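Local coordinates for protein cellulase CEL9M (Clostridium cellulolyticum, PDB 1IA6) that probably hydrolyses internal beta-1,4-glucosidic linkages in cellulose and related beta-glucans, at residues A346-I351 / D397-D402; W304-Y309 / G391-N396; Y100-F105 / A160-M165. All blocks are in the same frame, centred on the assembly; numbering follows the deposited sequence.

Contact 1: A346-I351 / D397-D402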
loop_
_atom_site.group_PDB
_atom_site.type_symbol
_atom_site.label_atom_id
_atom_site.label_comp_id
_atom_site.label_asym_id
_atom_site.label_seq_id
_atom_site.Cartn_x
_atom_site.Cartn_y
_atom_site.Cartn_z
ATOM N N ALA A 346 -23.667 -5.741 -9.165
ATOM C CA ALA A 346 -23.618 -6.977 -8.392
ATOM C C ALA A 346 -24.274 -6.807 -7.027
ATOM O O ALA A 346 -24.418 -7.772 -6.275
ATOM C CB ALA A 346 -22.171 -7.434 -8.227
ATOM N N ASN A 347 -24.675 -5.577 -6.721
ATOM C CA ASN A 347 -25.318 -5.253 -5.451
ATOM C C ASN A 347 -24.552 -5.823 -4.263
ATOM O O ASN A 347 -25.141 -6.415 -3.356
ATOM C CB ASN A 347 -26.755 -5.776 -5.434
ATOM C CG ASN A 347 -27.601 -5.185 -6.543
ATOM O OD1 ASN A 347 -28.122 -5.907 -7.391
ATOM N ND2 ASN A 347 -27.737 -3.862 -6.544
ATOM N N MET A 348 -23.237 -5.643 -4.267
ATOM C CA MET A 348 -22.423 -6.146 -3.172
ATOM C C MET A 348 -21.323 -5.169 -2.798
ATOM O O MET A 348 -20.863 -4.380 -3.624
ATOM C CB MET A 348 -21.789 -7.495 -3.545
ATOM C CG MET A 348 -20.664 -7.411 -4.570
ATOM S SD MET A 348 -19.889 -9.016 -4.927
ATOM C CE MET A 348 -18.749 -9.152 -3.557
ATOM N N SER A 349 -20.918 -5.211 -1.535
ATOM C CA SER A 349 -19.836 -4.366 -1.064
ATOM C C SER A 349 -18.562 -5.126 -1.391
ATOM O O SER A 349 -18.486 -6.330 -1.150
ATOM C CB SER A 349 -19.920 -4.173 0.446
ATOM O OG SER A 349 -18.651 -3.809 0.965
ATOM N N TYR A 350 -17.570 -4.437 -1.942
ATOM C CA TYR A 350 -16.313 -5.091 -2.269
ATOM C C TYR A 350 -15.322 -5.033 -1.114
ATOM O O TYR A 350 -14.167 -5.454 -1.241
ATOM C CB TYR A 350 -15.732 -4.501 -3.552
ATOM C CG TYR A 350 -16.454 -5.040 -4.767
ATOM C CD1 TYR A 350 -16.357 -6.388 -5.105
ATOM C CD2 TYR A 350 -17.283 -4.226 -5.539
ATOM C CE1 TYR A 350 -17.068 -6.917 -6.178
ATOM C CE2 TYR A 350 -18.003 -4.746 -6.620
ATOM C CZ TYR A 350 -17.889 -6.091 -6.931
ATOM O OH TYR A 350 -18.586 -6.622 -7.993
ATOM N N ILE A 351 -15.792 -4.513 0.017
ATOM C CA ILE A 351 -14.990 -4.460 1.231
ATOM C C ILE A 351 -15.606 -5.517 2.145
ATOM O O ILE A 351 -16.764 -5.402 2.548
ATOM C CB ILE A 351 -15.073 -3.087 1.931
ATOM C CG1 ILE A 351 -14.445 -2.004 1.050
ATOM C CG2 ILE A 351 -14.345 -3.146 3.265
ATOM C CD1 ILE A 351 -14.543 -0.613 1.647
ATOM N N ASP A 397 -18.898 -6.178 -14.913
ATOM C CA ASP A 397 -19.391 -5.958 -13.552
ATOM C C ASP A 397 -19.773 -7.245 -12.829
ATOM O O ASP A 397 -20.413 -7.201 -11.775
ATOM C CB ASP A 397 -20.597 -5.018 -13.564
ATOM C CG ASP A 397 -20.248 -3.632 -14.047
ATOM O OD1 ASP A 397 -19.432 -2.960 -13.383
ATOM O OD2 ASP A 397 -20.788 -3.214 -15.093
ATOM N N LYS A 398 -19.378 -8.384 -13.386
ATOM C CA LYS A 398 -19.697 -9.669 -12.779
ATOM C C LYS A 398 -18.638 -10.081 -11.761
ATOM O O LYS A 398 -17.446 -9.837 -11.954
ATOM C CB LYS A 398 -19.820 -10.752 -13.858
ATOM C CG LYS A 398 -20.783 -10.405 -14.985
ATOM C CD LYS A 398 -22.196 -10.179 -14.466
ATOM C CE LYS A 398 -23.147 -9.790 -15.590
ATOM N NZ LYS A 398 -24.531 -9.549 -15.082
ATOM N N PHE A 399 -19.085 -10.704 -10.676
ATOM C CA PHE A 399 -18.183 -11.161 -9.629
ATOM C C PHE A 399 -18.402 -12.647 -9.362
ATOM O O PHE A 399 -19.537 -13.094 -9.203
ATOM C CB PHE A 399 -18.422 -10.382 -8.334
ATOM C CG PHE A 399 -17.411 -10.677 -7.261
ATOM C CD1 PHE A 399 -16.130 -10.148 -7.334
ATOM C CD2 PHE A 399 -17.732 -11.508 -6.193
ATOM C CE1 PHE A 399 -15.178 -10.443 -6.358
ATOM C CE2 PHE A 399 -16.787 -11.808 -5.213
ATOM C CZ PHE A 399 -15.509 -11.273 -5.299
ATOM N N LEU A 400 -17.313 -13.407 -9.317
ATOM C CA LEU A 400 -17.392 -14.838 -9.055
ATOM C C LEU A 400 -16.829 -15.109 -7.665
ATOM O O LEU A 400 -15.614 -15.158 -7.472
ATOM C CB LEU A 400 -16.595 -15.614 -10.108
ATOM C CG LEU A 400 -17.048 -15.417 -11.560
ATOM C CD1 LEU A 400 -16.132 -16.195 -12.499
ATOM C CD2 LEU A 400 -18.494 -15.877 -11.716
ATOM N N ASP A 401 -17.726 -15.273 -6.700
ATOM C CA ASP A 401 -17.333 -15.521 -5.321
ATOM C C ASP A 401 -17.162 -17.012 -5.054
ATOM O O ASP A 401 -18.078 -17.674 -4.568
ATOM C CB ASP A 401 -18.384 -14.931 -4.373
ATOM C CG ASP A 401 -17.950 -14.965 -2.920
ATOM O OD1 ASP A 401 -16.789 -15.335 -2.645
ATOM O OD2 ASP A 401 -18.773 -14.612 -2.049
ATOM N N ASP A 402 -15.987 -17.540 -5.385
ATOM C CA ASP A 402 -15.710 -18.952 -5.159
ATOM C C ASP A 402 -14.232 -19.231 -4.898
ATOM O O ASP A 402 -13.368 -18.386 -5.130
ATOM C CB ASP A 402 -16.212 -19.799 -6.334
ATOM C CG ASP A 402 -15.518 -19.468 -7.632
ATOM O OD1 ASP A 402 -15.813 -20.136 -8.647
ATOM O OD2 ASP A 402 -14.678 -18.543 -7.641
HETATM O O HOH W 1 -20.042 -5.235 -9.789
#
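Phe-399 offers the same side of its ring to both Met-348 and Tyr-350, and the three side chains form the apolar centre of this contact between two loops. CG of Phe-399 stands anti to the backbone N (chi1 -173°), on a CB that already points toward segment 346-351. The Met-348 chain runs roughly perpendicular to that of Phe-399. A bend at chi3 of Met-348 brings its CE over the ring face, 4.0 Å from the centroid of Phe-399 and offset toward the rim. The sulfur sits more obliquely, with SD 3.5 Å from Phe-399 CD2, which makes this a Met-aromatic contact combined with a CH-pi contact. Tyr-350 turns an edge toward the Phe-399 face in an offset edge-to-face pair, the planes inclined at 67°. The two aromatic side chains pass alongside, pointing opposite ways, and Tyr-350 CE1 comes within 3.6 Å of Phe-399 CD1. Met-348 also serves the tyrosine, since its CG lies over one face of the Tyr-350 ring.

The polar link between the loops is indirect. Water 1 lies in the plane of the Tyr-350 ring, 2.7 Å from its OH, and donates to Asp-397 O at 2.8 Å. The Asp-397 carboxylate faces other partners: OD1 pairs with Tyr-339 and Thr-294, and OD2 takes the amide of Gly-296.

Asp-401, predicted to be an active-site residue of this family 9 module, follows Phe-399 by two positions and centres an inverse gamma turn; its OD2 accepts from Ile-360 N. The direct contact is thus apolar and aromatic, while water 1 joins the hydroxyl of the buried Tyr-350 to a backbone carbonyl, consistent with a loop held near the predicted active site.

Contact 2: W304-Y309 / G391-N396. With SO4 (sulfate ion), chain E.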
loop_
_atom_site.group_PDB
_atom_site.type_symbol
_atom_site.label_atom_id
_atom_site.label_comp_id
_atom_site.label_asym_id
_atom_site.label_seq_id
_atom_site.Cartn_x
_atom_site.Cartn_y
_atom_site.Cartn_z
ATOM N N TRP A 304 -6.257 -7.733 -13.148
ATOM C CA TRP A 304 -5.830 -8.142 -11.815
ATOM C C TRP A 304 -5.814 -6.986 -10.824
ATOM O O TRP A 304 -5.155 -5.975 -11.054
ATOM C CB TRP A 304 -4.447 -8.795 -11.888
ATOM C CG TRP A 304 -4.202 -9.759 -10.772
ATOM C CD1 TRP A 304 -3.754 -9.468 -9.516
ATOM C CD2 TRP A 304 -4.463 -11.169 -10.789
ATOM N NE1 TRP A 304 -3.724 -10.609 -8.748
ATOM C CE2 TRP A 304 -4.154 -11.666 -9.504
ATOM C CE3 TRP A 304 -4.932 -12.059 -11.765
ATOM C CZ2 TRP A 304 -4.298 -13.018 -9.169
ATOM C CZ3 TRP A 304 -5.075 -13.402 -11.432
ATOM C CH2 TRP A 304 -4.759 -13.866 -10.143
ATOM N N GLY A 305 -6.537 -7.154 -9.717
ATOM C CA GLY A 305 -6.610 -6.107 -8.712
ATOM C C GLY A 305 -7.221 -4.862 -9.323
ATOM O O GLY A 305 -6.711 -3.757 -9.148
ATOM N N VAL A 306 -8.330 -5.036 -10.038
ATOM C CA VAL A 306 -8.970 -3.909 -10.701
ATOM C C VAL A 306 -9.442 -2.800 -9.761
ATOM O O VAL A 306 -9.283 -1.620 -10.073
ATOM C CB VAL A 306 -10.146 -4.379 -11.601
ATOM C CG1 VAL A 306 -11.252 -4.972 -10.763
ATOM C CG2 VAL A 306 -10.658 -3.212 -12.429
ATOM N N LEU A 307 -10.008 -3.161 -8.611
ATOM C CA LEU A 307 -10.483 -2.147 -7.663
ATOM C C LEU A 307 -9.309 -1.416 -7.019
ATOM O O LEU A 307 -9.411 -0.240 -6.667
ATOM C CB LEU A 307 -11.361 -2.788 -6.584
ATOM C CG LEU A 307 -12.637 -3.442 -7.131
ATOM C CD1 LEU A 307 -13.433 -4.044 -5.984
ATOM C CD2 LEU A 307 -13.474 -2.402 -7.872
ATOM N N ARG A 308 -8.197 -2.123 -6.865
ATOM C CA ARG A 308 -6.989 -1.543 -6.297
ATOM C C ARG A 308 -6.564 -0.351 -7.161
ATOM O O ARG A 308 -6.203 0.706 -6.642
ATOM C CB ARG A 308 -5.892 -2.624 -6.232
ATOM C CG ARG A 308 -4.448 -2.144 -6.132
ATOM C CD ARG A 308 -3.847 -1.958 -7.515
ATOM N NE ARG A 308 -3.903 -3.176 -8.328
ATOM C CZ ARG A 308 -3.048 -4.194 -8.248
ATOM N NH1 ARG A 308 -2.041 -4.176 -7.383
ATOM N NH2 ARG A 308 -3.185 -5.232 -9.063
ATOM N N TYR A 309 -6.632 -0.510 -8.482
ATOM C CA TYR A 309 -6.255 0.569 -9.388
ATOM C C TYR A 309 -7.231 1.740 -9.344
ATOM O O TYR A 309 -6.812 2.897 -9.333
ATOM C CB TYR A 309 -6.150 0.053 -10.827
ATOM C CG TYR A 309 -4.992 -0.892 -11.053
ATOM C CD1 TYR A 309 -3.695 -0.528 -10.692
ATOM C CD2 TYR A 309 -5.186 -2.145 -11.637
ATOM C CE1 TYR A 309 -2.620 -1.385 -10.903
ATOM C CE2 TYR A 309 -4.113 -3.013 -11.854
ATOM C CZ TYR A 309 -2.833 -2.623 -11.482
ATOM O OH TYR A 309 -1.761 -3.463 -11.686
ATOM N N GLY A 391 -10.129 -8.363 -5.111
ATOM C CA GLY A 391 -9.711 -8.047 -6.467
ATOM C C GLY A 391 -10.751 -7.250 -7.233
ATOM O O GLY A 391 -10.453 -6.184 -7.774
ATOM N N GLY A 392 -11.977 -7.761 -7.282
ATOM C CA GLY A 392 -13.027 -7.051 -7.989
ATOM C C GLY A 392 -13.670 -7.848 -9.112
ATOM O O GLY A 392 -13.312 -9.000 -9.342
ATOM N N PRO A 393 -14.624 -7.244 -9.838
ATOM C CA PRO A 393 -15.356 -7.860 -10.951
ATOM C C PRO A 393 -14.657 -7.773 -12.302
ATOM O O PRO A 393 -13.603 -7.148 -12.428
ATOM C CB PRO A 393 -16.658 -7.077 -10.954
ATOM C CG PRO A 393 -16.160 -5.678 -10.683
ATOM C CD PRO A 393 -15.142 -5.890 -9.561
ATOM N N ASP A 394 -15.250 -8.407 -13.313
ATOM C CA ASP A 394 -14.693 -8.347 -14.656
ATOM C C ASP A 394 -15.239 -7.081 -15.306
ATOM O O ASP A 394 -15.963 -6.317 -14.663
ATOM C CB ASP A 394 -15.053 -9.593 -15.489
ATOM C CG ASP A 394 -16.556 -9.801 -15.653
ATOM O OD1 ASP A 394 -17.337 -8.837 -15.531
ATOM O OD2 ASP A 394 -16.956 -10.953 -15.934
ATOM N N GLN A 395 -14.901 -6.850 -16.569
ATOM C CA GLN A 395 -15.358 -5.644 -17.242
ATOM C C GLN A 395 -16.857 -5.616 -17.522
ATOM O O GLN A 395 -17.371 -4.654 -18.093
ATOM C CB GLN A 395 -14.555 -5.419 -18.530
ATOM C CG GLN A 395 -14.648 -6.514 -19.569
ATOM C CD GLN A 395 -13.676 -6.279 -20.716
ATOM O OE1 GLN A 395 -12.499 -6.638 -20.637
ATOM N NE2 GLN A 395 -14.160 -5.652 -21.779
ATOM N N ASN A 396 -17.553 -6.665 -17.094
ATOM C CA ASN A 396 -18.999 -6.766 -17.269
ATOM C C ASN A 396 -19.680 -6.595 -15.908
ATOM O O ASN A 396 -20.877 -6.841 -15.764
ATOM C CB ASN A 396 -19.358 -8.134 -17.859
ATOM C CG ASN A 396 -18.756 -8.353 -19.236
ATOM O OD1 ASN A 396 -18.449 -9.484 -19.619
ATOM N ND2 ASN A 396 -18.598 -7.275 -19.992
HETATM S S SO4 E . -0.177 -7.533 -8.705
HETATM O O1 SO4 E . -0.296 -8.864 -8.069
HETATM O O2 SO4 E . -0.096 -6.500 -7.656
HETATM O O3 SO4 E . -1.361 -7.297 -9.557
HETATM O O4 SO4 E . 1.043 -7.501 -9.542
HETATM O O HOH W 2 -8.384 -4.837 -6.031
#
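Leu-307 sets CG anti to its carbonyl carbon (chi1 -62°), and an extended chi2 carries CD1 to 3.6 Å from Gly-392 CA. Val-306 places CG1 between its backbone N and carbonyl carbon (chi1 65°), which brings that methyl 3.3 Å from Gly-391 O, with Pro-393 O the next nearest. Both also reach Pro-393 CD, Val-306 by CG1 and Leu-307 by CD2, each at 4.2 Å. Gly-392 bears only hydrogens on the CA that meets these two side chains, so the loop backbone can lie close against the helix.

Gly-305 occupies the N-cap position of helix 306-323, a helix of the alpha barrel that forms the family 9 catalytic module. In the first turn, Leu-307 N donates to Gly-391 O at 3.2 Å, an almost straight bond (175°). The same carbonyl accepts from water 2, which takes Arg-308 N at 2.8 Å, so the oxygen serves two successive amides.

Arg-308 bends at chi2 and chi3 back over the helix start. Its NH2 donates to Trp-304 O at 2.9 Å; the oxygen lies in the guanidinium plane, but the donor stands well above the Trp-304 carbonyl plane. NE reaches Gly-305 O. The outer edge holds a sulfate ion, probably from the crystallisation liquor, through NH1 and NH2, and Asp-414 forms a salt bridge with NH1. Trp-304 NE1 is hydrogen-bonded to Glu-410 OE1, a predicted active-site residue.

Contact 3: Y100-F105 / A160-M165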
loop_
_atom_site.group_PDB
_atom_site.type_symbol
_atom_site.label_atom_id
_atom_site.label_comp_id
_atom_site.label_asym_id
_atom_site.label_seq_id
_atom_site.Cartn_x
_atom_site.Cartn_y
_atom_site.Cartn_z
ATOM N N TYR A 100 4.041 -0.292 13.207
ATOM C CA TYR A 100 4.362 -1.705 13.065
ATOM C C TYR A 100 5.221 -1.871 11.808
ATOM O O TYR A 100 6.094 -2.742 11.752
ATOM C CB TYR A 100 3.095 -2.552 12.953
ATOM C CG TYR A 100 3.293 -3.974 13.436
ATOM C CD1 TYR A 100 3.325 -4.266 14.801
ATOM C CD2 TYR A 100 3.476 -5.021 12.536
ATOM C CE1 TYR A 100 3.535 -5.568 15.258
ATOM C CE2 TYR A 100 3.688 -6.330 12.982
ATOM C CZ TYR A 100 3.718 -6.595 14.343
ATOM O OH TYR A 100 3.943 -7.881 14.792
ATOM N N PHE A 101 4.968 -1.035 10.801
ATOM C CA PHE A 101 5.753 -1.067 9.562
ATOM C C PHE A 101 7.150 -0.507 9.830
ATOM O O PHE A 101 8.159 -1.144 9.535
ATOM C CB PHE A 101 5.135 -0.180 8.469
ATOM C CG PHE A 101 4.116 -0.864 7.598
ATOM C CD1 PHE A 101 4.505 -1.815 6.658
ATOM C CD2 PHE A 101 2.775 -0.507 7.674
ATOM C CE1 PHE A 101 3.571 -2.395 5.801
ATOM C CE2 PHE A 101 1.833 -1.079 6.824
ATOM C CZ PHE A 101 2.232 -2.024 5.885
ATOM N N THR A 102 7.206 0.702 10.380
ATOM C CA THR A 102 8.498 1.337 10.602
ATOM C C THR A 102 9.419 0.621 11.580
ATOM O O THR A 102 10.632 0.627 11.387
ATOM C CB THR A 102 8.332 2.829 10.995
ATOM O OG1 THR A 102 7.576 2.943 12.202
ATOM C CG2 THR A 102 7.610 3.579 9.883
ATOM N N ASP A 103 8.865 -0.012 12.613
ATOM C CA ASP A 103 9.706 -0.745 13.561
ATOM C C ASP A 103 10.455 -1.835 12.798
ATOM O O ASP A 103 11.624 -2.122 13.070
ATOM C CB ASP A 103 8.863 -1.410 14.654
ATOM C CG ASP A 103 8.457 -0.449 15.756
ATOM O OD1 ASP A 103 8.991 0.678 15.803
ATOM O OD2 ASP A 103 7.609 -0.836 16.586
ATOM N N TYR A 104 9.759 -2.446 11.844
ATOM C CA TYR A 104 10.328 -3.508 11.024
ATOM C C TYR A 104 11.412 -2.961 10.094
ATOM O O TYR A 104 12.477 -3.559 9.957
ATOM C CB TYR A 104 9.199 -4.185 10.232
ATOM C CG TYR A 104 9.630 -5.175 9.173
ATOM C CD1 TYR A 104 10.379 -6.309 9.499
ATOM C CD2 TYR A 104 9.258 -4.993 7.840
ATOM C CE1 TYR A 104 10.742 -7.238 8.520
ATOM C CE2 TYR A 104 9.616 -5.914 6.856
ATOM C CZ TYR A 104 10.357 -7.032 7.203
ATOM O OH TYR A 104 10.709 -7.942 6.228
ATOM N N PHE A 105 11.153 -1.820 9.463
ATOM C CA PHE A 105 12.146 -1.233 8.569
ATOM C C PHE A 105 13.435 -0.887 9.315
ATOM O O PHE A 105 14.536 -1.102 8.800
ATOM C CB PHE A 105 11.600 0.034 7.900
ATOM C CG PHE A 105 10.377 -0.197 7.061
ATOM C CD1 PHE A 105 10.191 -1.402 6.381
ATOM C CD2 PHE A 105 9.414 0.793 6.938
ATOM C CE1 PHE A 105 9.057 -1.612 5.592
ATOM C CE2 PHE A 105 8.276 0.594 6.154
ATOM C CZ PHE A 105 8.098 -0.610 5.481
ATOM N N ALA A 160 10.684 6.859 1.918
ATOM C CA ALA A 160 9.517 7.736 1.931
ATOM C C ALA A 160 8.600 7.394 3.096
ATOM O O ALA A 160 8.073 8.283 3.756
ATOM C CB ALA A 160 8.754 7.627 0.608
ATOM N N ALA A 161 8.408 6.104 3.345
ATOM C CA ALA A 161 7.552 5.670 4.443
ATOM C C ALA A 161 8.116 6.156 5.776
ATOM O O ALA A 161 7.364 6.557 6.667
ATOM C CB ALA A 161 7.440 4.143 4.451
ATOM N N LEU A 162 9.441 6.113 5.909
ATOM C CA LEU A 162 10.107 6.539 7.139
ATOM C C LEU A 162 10.077 8.056 7.312
ATOM O O LEU A 162 9.926 8.554 8.429
ATOM C CB LEU A 162 11.552 6.031 7.160
ATOM C CG LEU A 162 11.701 4.523 7.394
ATOM C CD1 LEU A 162 13.137 4.093 7.119
ATOM C CD2 LEU A 162 11.290 4.184 8.826
ATOM N N THR A 163 10.218 8.790 6.213
ATOM C CA THR A 163 10.174 10.249 6.281
ATOM C C THR A 163 8.758 10.681 6.642
ATOM O O THR A 163 8.559 11.606 7.428
ATOM C CB THR A 163 10.559 10.888 4.939
ATOM O OG1 THR A 163 11.891 10.495 4.595
ATOM C CG2 THR A 163 10.495 12.420 5.032
ATOM N N LEU A 164 7.768 10.011 6.063
ATOM C CA LEU A 164 6.384 10.349 6.371
ATOM C C LEU A 164 6.097 10.051 7.838
ATOM O O LEU A 164 5.328 10.765 8.480
ATOM C CB LEU A 164 5.430 9.585 5.449
ATOM C CG LEU A 164 5.245 10.297 4.106
ATOM C CD1 LEU A 164 4.722 9.339 3.039
ATOM C CD2 LEU A 164 4.300 11.469 4.308
ATOM N N MET A 165 6.722 9.010 8.381
ATOM C CA MET A 165 6.506 8.694 9.789
ATOM C C MET A 165 7.100 9.826 10.634
ATOM O O MET A 165 6.515 10.235 11.638
ATOM C CB MET A 165 7.151 7.356 10.166
ATOM C CG MET A 165 6.778 6.892 11.571
ATOM S SD MET A 165 4.980 6.770 11.778
ATOM C CE MET A 165 4.857 5.692 13.198
#
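Thr-102 is the centre of the aliphatic contact between helices 91-107 and 152-169, with Leu-162 and Met-165 both packing on it. Thr-102 CG2 stands anti to the carbonyl carbon of its own residue and packs 3.8 Å from Met-165 CG, the two side chains lying roughly perpendicular. On Met-165, CG is anti to the backbone N (chi1 -172°), and the chain then bends at chi2. The same threonine CG2 meets Leu-162 CD2 at 3.9 Å, so one methyl touches two residues about a turn apart on the partner helix.

Aromatic contacts come from Phe-105. Its CE2 approaches Ala-161 CB at 4.0 Å, obliquely to the ring, and Leu-162 CD2 lies near the ring plane at the edge. One face of the ring is occupied from its own helix by Phe-101 O.

Polar groups contribute little across the interface. Thr-102 OG1 sits near the apolar Met-165 chain, yet its strongest hydrogen-bond partner is Tyr-176 OH on helix 174-193.

The axes of the two short segments come within 10.3 Å at a crossing angle of -122°, and the CA atoms of Thr-102 and Leu-162 are the nearest pair. All five touching residues are buried. This is helix-helix packing within the (alpha/alpha)6 barrel of family 9 catalytic modules: Ala-71 of helix 64-80 meets both Phe-105 and Ala-161, helix 174-193 covers Leu-162, and helix 210-224 packs on Ala-160, Thr-163 and Leu-164.

From the N terminus, contact 3 comes first: it joins helix 91-107 to helix 152-169 and closes a loop that holds strands 115-119 and 143-145. The chain passes on through further helices before segment 304-309 opens contact 2 and segment 346-351 opens contact 1. Segments 391-396 and 397-402 then close them in the same order, so the two contacts cross. They also touch, Tyr-350 packing on Leu-307 and Pro-393. Contact 2 ties the start of helix 306-323 to the loop before helix 406-409; contact 1 ties the loop between helices 327-341 and 365-368 to that same loop. Contact 3 lies on the other side of the chain's centre, its own centre about 29 Å from that of contact 2.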